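Local coordinates for protein fumarate lyase (Mesorhizobium sp., PDB 3C8T) that is a member of the fumarate lyase superfamily, largely helical enzymes that typically assemble as tetramers, at residues Glu32-Ile46 and Arg203-Leu215. Sequence-based numbering, arbitrary orientation.
Sequences ETEVALARAQARLGI and RGLDVQRELAREL
Leu44 lays its CD1 methyl over the backbone of the helix 204-215, 3.6 Å from Val207 CA, and against the aliphatic part of Glu210. Ile46, two residues on, closes on the same valine, its CD1 pressed to 3.5 Å from Val207 CG2, tighter than usual for two carbons. Val207 splits its branches, because a chi1 of 178° sets CG1 opposite the backbone N: CG2 meets this pair while CG1 turns to Leu37 CD1. Further along, the helices come close because alanines face the partner: Ala40 CB sits 3.7 Å from Glu210 CB, and Ala36 CB touches Leu215 CD2. The two short segments, helices of the lyase domain far apart in sequence, run with 124° between their N-to-C directions and axes 8.6 Å apart, and Phe190 adds to the apolar side by touching Leu37 and Val207. Gly45, at positive phi, is the C-prime residue of the Schellman motif that ends helix 23-43, beside which Leu44 O accepts a hydrogen bond from Arg203 NH2 (3.1 Å); Asp206 OD2 holds the same guanidinium through NE. Along the outer margin, Arg43 bridges two carboxylates: NH1 donates to Glu214 OE1 at 2.8 Å, while NE and NH2 both reach Glu210 OE1, whose carboxylate stands almost perpendicular to the guanidinium (88°). Arg213 places a guanidinium face against that same oxygen, which probably offsets its closeness to Arg43. At the far end, a water links Glu32 OE2 to Leu215 O, while Arg29 pairs with Glu32 OE1.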
loop_
_atom_site.group_PDB
_atom_site.type_symbol
_atom_site.label_atom_id
_atom_site.label_comp_id
_atom_site.label_asym_id
_atom_site.label_seq_id
_atom_site.Cartn_x
_atom_site.Cartn_y
_atom_site.Cartn_z
ATOM N N GLU A 32 -22.355 27.770 6.328
ATOM C CA GLU A 32 -21.710 28.358 7.511
ATOM C C GLU A 32 -20.472 29.176 7.141
ATOM O O GLU A 32 -20.284 30.289 7.629
ATOM C CB GLU A 32 -21.421 27.285 8.595
ATOM C CG GLU A 32 -20.544 27.788 9.730
ATOM C CD GLU A 32 -20.245 26.764 10.822
ATOM O OE1 GLU A 32 -20.727 25.597 10.752
ATOM O OE2 GLU A 32 -19.513 27.149 11.778
ATOM N N THR A 33 -19.653 28.644 6.239
ATOM C CA THR A 33 -18.418 29.290 5.770
ATOM C C THR A 33 -18.729 30.573 4.981
ATOM O O THR A 33 -18.092 31.606 5.208
ATOM C CB THR A 33 -17.632 28.295 4.897
ATOM O OG1 THR A 33 -17.368 27.103 5.654
ATOM C CG2 THR A 33 -16.302 28.894 4.332
ATOM N N GLU A 34 -19.689 30.499 4.048
ATOM C CA GLU A 34 -20.038 31.647 3.189
ATOM C C GLU A 34 -20.609 32.821 4.010
ATOM O O GLU A 34 -20.317 33.981 3.722
ATOM C CB GLU A 34 -21.050 31.241 2.131
ATOM C CG GLU A 34 -20.498 30.292 1.082
ATOM C CD GLU A 34 -19.837 31.005 -0.102
ATOM O OE1 GLU A 34 -19.698 32.252 -0.078
ATOM O OE2 GLU A 34 -19.480 30.299 -1.068
ATOM N N VAL A 35 -21.423 32.502 5.016
ATOM C CA VAL A 35 -22.031 33.493 5.898
ATOM C C VAL A 35 -20.954 34.161 6.716
ATOM O O VAL A 35 -20.954 35.386 6.863
ATOM C CB VAL A 35 -23.068 32.835 6.870
ATOM C CG1 VAL A 35 -23.462 33.792 8.021
ATOM C CG2 VAL A 35 -24.276 32.385 6.120
ATOM N N ALA A 36 -20.027 33.364 7.248
ATOM C CA ALA A 36 -18.943 33.897 8.049
ATOM C C ALA A 36 -18.065 34.766 7.164
ATOM O O ALA A 36 -17.552 35.796 7.613
ATOM C CB ALA A 36 -18.143 32.775 8.702
ATOM N N LEU A 37 -17.902 34.391 5.898
ATOM C CA LEU A 37 -17.079 35.201 4.975
ATOM C C LEU A 37 -17.702 36.579 4.753
ATOM O O LEU A 37 -16.992 37.591 4.780
ATOM C CB LEU A 37 -16.868 34.489 3.647
ATOM C CG LEU A 37 -16.156 35.264 2.524
ATOM C CD1 LEU A 37 -14.697 35.617 2.852
ATOM C CD2 LEU A 37 -16.240 34.464 1.283
ATOM N N ALA A 38 -19.024 36.600 4.563
ATOM C CA ALA A 38 -19.803 37.853 4.415
ATOM C C ALA A 38 -19.660 38.746 5.634
ATOM O O ALA A 38 -19.468 39.962 5.495
ATOM C CB ALA A 38 -21.276 37.551 4.176
ATOM N N ARG A 39 -19.736 38.133 6.819
ATOM C CA ARG A 39 -19.619 38.861 8.073
ATOM C C ARG A 39 -18.248 39.448 8.270
ATOM O O ARG A 39 -18.109 40.613 8.674
ATOM C CB ARG A 39 -19.908 37.942 9.249
ATOM C CG ARG A 39 -20.786 38.587 10.286
ATOM C CD ARG A 39 -22.234 38.224 10.032
ATOM N NE ARG A 39 -22.430 36.773 10.156
ATOM C CZ ARG A 39 -22.541 36.120 11.315
ATOM N NH1 ARG A 39 -22.493 36.785 12.473
ATOM N NH2 ARG A 39 -22.712 34.796 11.311
ATOM N N ALA A 40 -17.227 38.636 8.003
ATOM C CA ALA A 40 -15.845 39.092 8.041
ATOM C C ALA A 40 -15.640 40.293 7.099
ATOM O O ALA A 40 -14.960 41.244 7.431
ATOM C CB ALA A 40 -14.886 37.939 7.685
ATOM N N GLN A 41 -16.250 40.254 5.927
ATOM C CA GLN A 41 -16.043 41.308 4.973
ATOM C C GLN A 41 -16.777 42.608 5.348
ATOM O O GLN A 41 -16.307 43.689 5.039
ATOM C CB GLN A 41 -16.407 40.798 3.581
ATOM C CG GLN A 41 -15.275 39.993 2.976
ATOM C CD GLN A 41 -15.673 39.216 1.775
ATOM O OE1 GLN A 41 -16.852 38.875 1.603
ATOM N NE2 GLN A 41 -14.693 38.920 0.914
ATOM N N ALA A 42 -17.920 42.496 6.034
ATOM C CA ALA A 42 -18.693 43.664 6.410
ATOM C C ALA A 42 -17.988 44.406 7.523
ATOM O O ALA A 42 -17.968 45.643 7.523
ATOM C CB ALA A 42 -20.083 43.285 6.816
ATOM N N ARG A 43 -17.400 43.659 8.464
ATOM C CA ARG A 43 -16.563 44.257 9.513
ATOM C C ARG A 43 -15.325 44.981 8.983
ATOM O O ARG A 43 -14.890 45.963 9.567
ATOM C CB ARG A 43 -16.131 43.226 10.552
ATOM C CG ARG A 43 -17.228 42.856 11.520
ATOM C CD ARG A 43 -16.671 42.287 12.812
ATOM N NE ARG A 43 -15.870 41.092 12.586
ATOM C CZ ARG A 43 -16.349 39.849 12.523
ATOM N NH1 ARG A 43 -17.655 39.602 12.660
ATOM N NH2 ARG A 43 -15.503 38.844 12.317
ATOM N N LEU A 44 -14.743 44.493 7.901
ATOM C CA LEU A 44 -13.551 45.131 7.339
ATOM C C LEU A 44 -13.934 46.173 6.297
ATOM O O LEU A 44 -13.077 46.673 5.575
ATOM C CB LEU A 44 -12.609 44.088 6.706
ATOM C CG LEU A 44 -11.977 43.050 7.647
ATOM C CD1 LEU A 44 -11.699 41.755 6.924
ATOM C CD2 LEU A 44 -10.700 43.588 8.331
ATOM N N GLY A 45 -15.232 46.454 6.191
ATOM C CA GLY A 45 -15.766 47.436 5.236
ATOM C C GLY A 45 -15.610 47.043 3.778
ATOM O O GLY A 45 -15.510 47.901 2.903
ATOM N N ILE A 46 -15.595 45.747 3.496
ATOM C CA ILE A 46 -15.302 45.311 2.131
ATOM C C ILE A 46 -16.572 45.128 1.326
ATOM O O ILE A 46 -16.589 45.335 0.106
ATOM C CB ILE A 46 -14.341 44.091 2.087
ATOM C CG1 ILE A 46 -12.928 44.577 2.406
ATOM C CG2 ILE A 46 -14.346 43.424 0.717
ATOM C CD1 ILE A 46 -12.022 43.500 2.871
ATOM N N ARG A 203 -6.434 43.640 0.611
ATOM C CA ARG A 203 -7.122 43.353 1.870
ATOM C C ARG A 203 -7.260 41.842 2.140
ATOM O O ARG A 203 -7.847 41.416 3.149
ATOM C CB ARG A 203 -8.508 44.022 1.884
ATOM C CG ARG A 203 -8.551 45.509 1.495
ATOM C CD ARG A 203 -8.011 46.424 2.582
ATOM N NE ARG A 203 -8.381 46.028 3.952
ATOM C CZ ARG A 203 -9.545 46.332 4.535
ATOM N NH1 ARG A 203 -9.778 45.952 5.788
ATOM N NH2 ARG A 203 -10.481 47.004 3.866
ATOM N N GLY A 204 -6.724 41.031 1.247
ATOM C CA GLY A 204 -6.922 39.579 1.339
ATOM C C GLY A 204 -6.588 38.927 2.670
ATOM O O GLY A 204 -7.396 38.194 3.218
ATOM N N LEU A 205 -5.400 39.203 3.195
ATOM C CA LEU A 205 -4.966 38.595 4.477
ATOM C C LEU A 205 -5.824 39.023 5.691
ATOM O O LEU A 205 -6.013 38.231 6.629
ATOM C CB LEU A 205 -3.497 38.874 4.726
ATOM C CG LEU A 205 -2.485 37.882 4.137
ATOM C CD1 LEU A 205 -2.691 37.739 2.698
ATOM C CD2 LEU A 205 -1.067 38.366 4.326
ATOM N N ASP A 206 -6.329 40.266 5.653
ATOM C CA ASP A 206 -7.292 40.772 6.650
ATOM C C ASP A 206 -8.571 39.932 6.659
ATOM O O ASP A 206 -9.036 39.487 7.703
ATOM C CB ASP A 206 -7.657 42.246 6.369
ATOM C CG ASP A 206 -6.462 43.149 6.386
ATOM O OD1 ASP A 206 -5.563 42.923 7.238
ATOM O OD2 ASP A 206 -6.407 44.081 5.538
ATOM N N VAL A 207 -9.132 39.707 5.480
ATOM C CA VAL A 207 -10.324 38.853 5.348
ATOM C C VAL A 207 -10.081 37.427 5.899
ATOM O O VAL A 207 -10.869 36.911 6.694
ATOM C CB VAL A 207 -10.772 38.791 3.892
ATOM C CG1 VAL A 207 -11.997 37.862 3.719
ATOM C CG2 VAL A 207 -11.062 40.202 3.387
ATOM N N GLN A 208 -8.967 36.830 5.479
ATOM C CA GLN A 208 -8.592 35.453 5.835
ATOM C C GLN A 208 -8.508 35.272 7.349
ATOM O O GLN A 208 -9.041 34.296 7.905
ATOM C CB GLN A 208 -7.242 35.076 5.166
ATOM C CG GLN A 208 -6.841 33.632 5.372
ATOM C CD GLN A 208 -5.434 33.361 4.970
ATOM O OE1 GLN A 208 -4.532 33.465 5.796
ATOM N NE2 GLN A 208 -5.214 33.004 3.690
ATOM N N ARG A 209 -7.833 36.210 8.001
ATOM C CA ARG A 209 -7.727 36.256 9.455
ATOM C C ARG A 209 -9.054 36.517 10.179
ATOM O O ARG A 209 -9.357 35.859 11.173
ATOM C CB ARG A 209 -6.715 37.325 9.847
ATOM C CG ARG A 209 -5.308 36.950 9.482
ATOM C CD ARG A 209 -4.419 38.172 9.484
ATOM N NE ARG A 209 -3.048 37.816 9.110
ATOM C CZ ARG A 209 -2.156 38.699 8.670
ATOM N NH1 ARG A 209 -2.501 39.979 8.532
ATOM N NH2 ARG A 209 -0.928 38.301 8.344
ATOM N N GLU A 210 -9.832 37.487 9.699
ATOM C CA GLU A 210 -11.171 37.708 10.238
ATOM C C GLU A 210 -12.075 36.482 10.148
ATOM O O GLU A 210 -12.834 36.176 11.075
ATOM C CB GLU A 210 -11.851 38.893 9.556
ATOM C CG GLU A 210 -11.697 40.163 10.309
ATOM C CD GLU A 210 -12.036 39.999 11.795
ATOM O OE1 GLU A 210 -13.241 39.803 12.134
ATOM O OE2 GLU A 210 -11.082 40.059 12.611
ATOM N N LEU A 211 -11.999 35.808 9.012
ATOM C CA LEU A 211 -12.765 34.603 8.743
ATOM C C LEU A 211 -12.386 33.454 9.684
ATOM O O LEU A 211 -13.249 32.749 10.164
ATOM C CB LEU A 211 -12.596 34.203 7.279
ATOM C CG LEU A 211 -13.265 32.916 6.802
ATOM C CD1 LEU A 211 -14.746 33.062 6.902
ATOM C CD2 LEU A 211 -12.869 32.646 5.364
ATOM N N ALA A 212 -11.105 33.299 9.971
ATOM C CA ALA A 212 -10.658 32.286 10.922
ATOM C C ALA A 212 -11.319 32.561 12.289
ATOM O O ALA A 212 -11.809 31.653 12.969
ATOM C CB ALA A 212 -9.155 32.310 11.026
ATOM N N ARG A 213 -11.357 33.841 12.657
ATOM C CA ARG A 213 -11.894 34.258 13.925
ATOM C C ARG A 213 -13.369 33.944 13.981
ATOM O O ARG A 213 -13.821 33.376 14.953
ATOM C CB ARG A 213 -11.607 35.739 14.152
ATOM C CG ARG A 213 -11.713 36.167 15.601
ATOM C CD ARG A 213 -10.969 37.482 15.864
ATOM N NE ARG A 213 -11.738 38.711 15.593
ATOM C CZ ARG A 213 -13.067 38.828 15.559
ATOM N NH1 ARG A 213 -13.860 37.786 15.779
ATOM N NH2 ARG A 213 -13.612 40.011 15.303
ATOM N N GLU A 214 -14.111 34.268 12.925
ATOM C CA GLU A 214 -15.553 34.014 12.877
ATOM C C GLU A 214 -15.898 32.540 13.056
ATOM O O GLU A 214 -16.932 32.206 13.603
ATOM C CB GLU A 214 -16.134 34.439 11.519
ATOM C CG GLU A 214 -16.754 35.797 11.449
ATOM C CD GLU A 214 -17.872 35.986 12.482
ATOM O OE1 GLU A 214 -17.716 36.885 13.337
ATOM O OE2 GLU A 214 -18.890 35.235 12.459
ATOM N N LEU A 215 -15.049 31.661 12.535
ATOM C CA LEU A 215 -15.334 30.235 12.559
ATOM C C LEU A 215 -14.634 29.568 13.721
ATOM O O LEU A 215 -14.793 28.375 13.938
ATOM C CB LEU A 215 -14.852 29.584 11.265
ATOM C CG LEU A 215 -15.605 29.986 10.010
ATOM C CD1 LEU A 215 -14.907 29.423 8.775
ATOM C CD2 LEU A 215 -17.045 29.517 10.112
HETATM O O HOH W 1 -17.839 27.178 13.768
#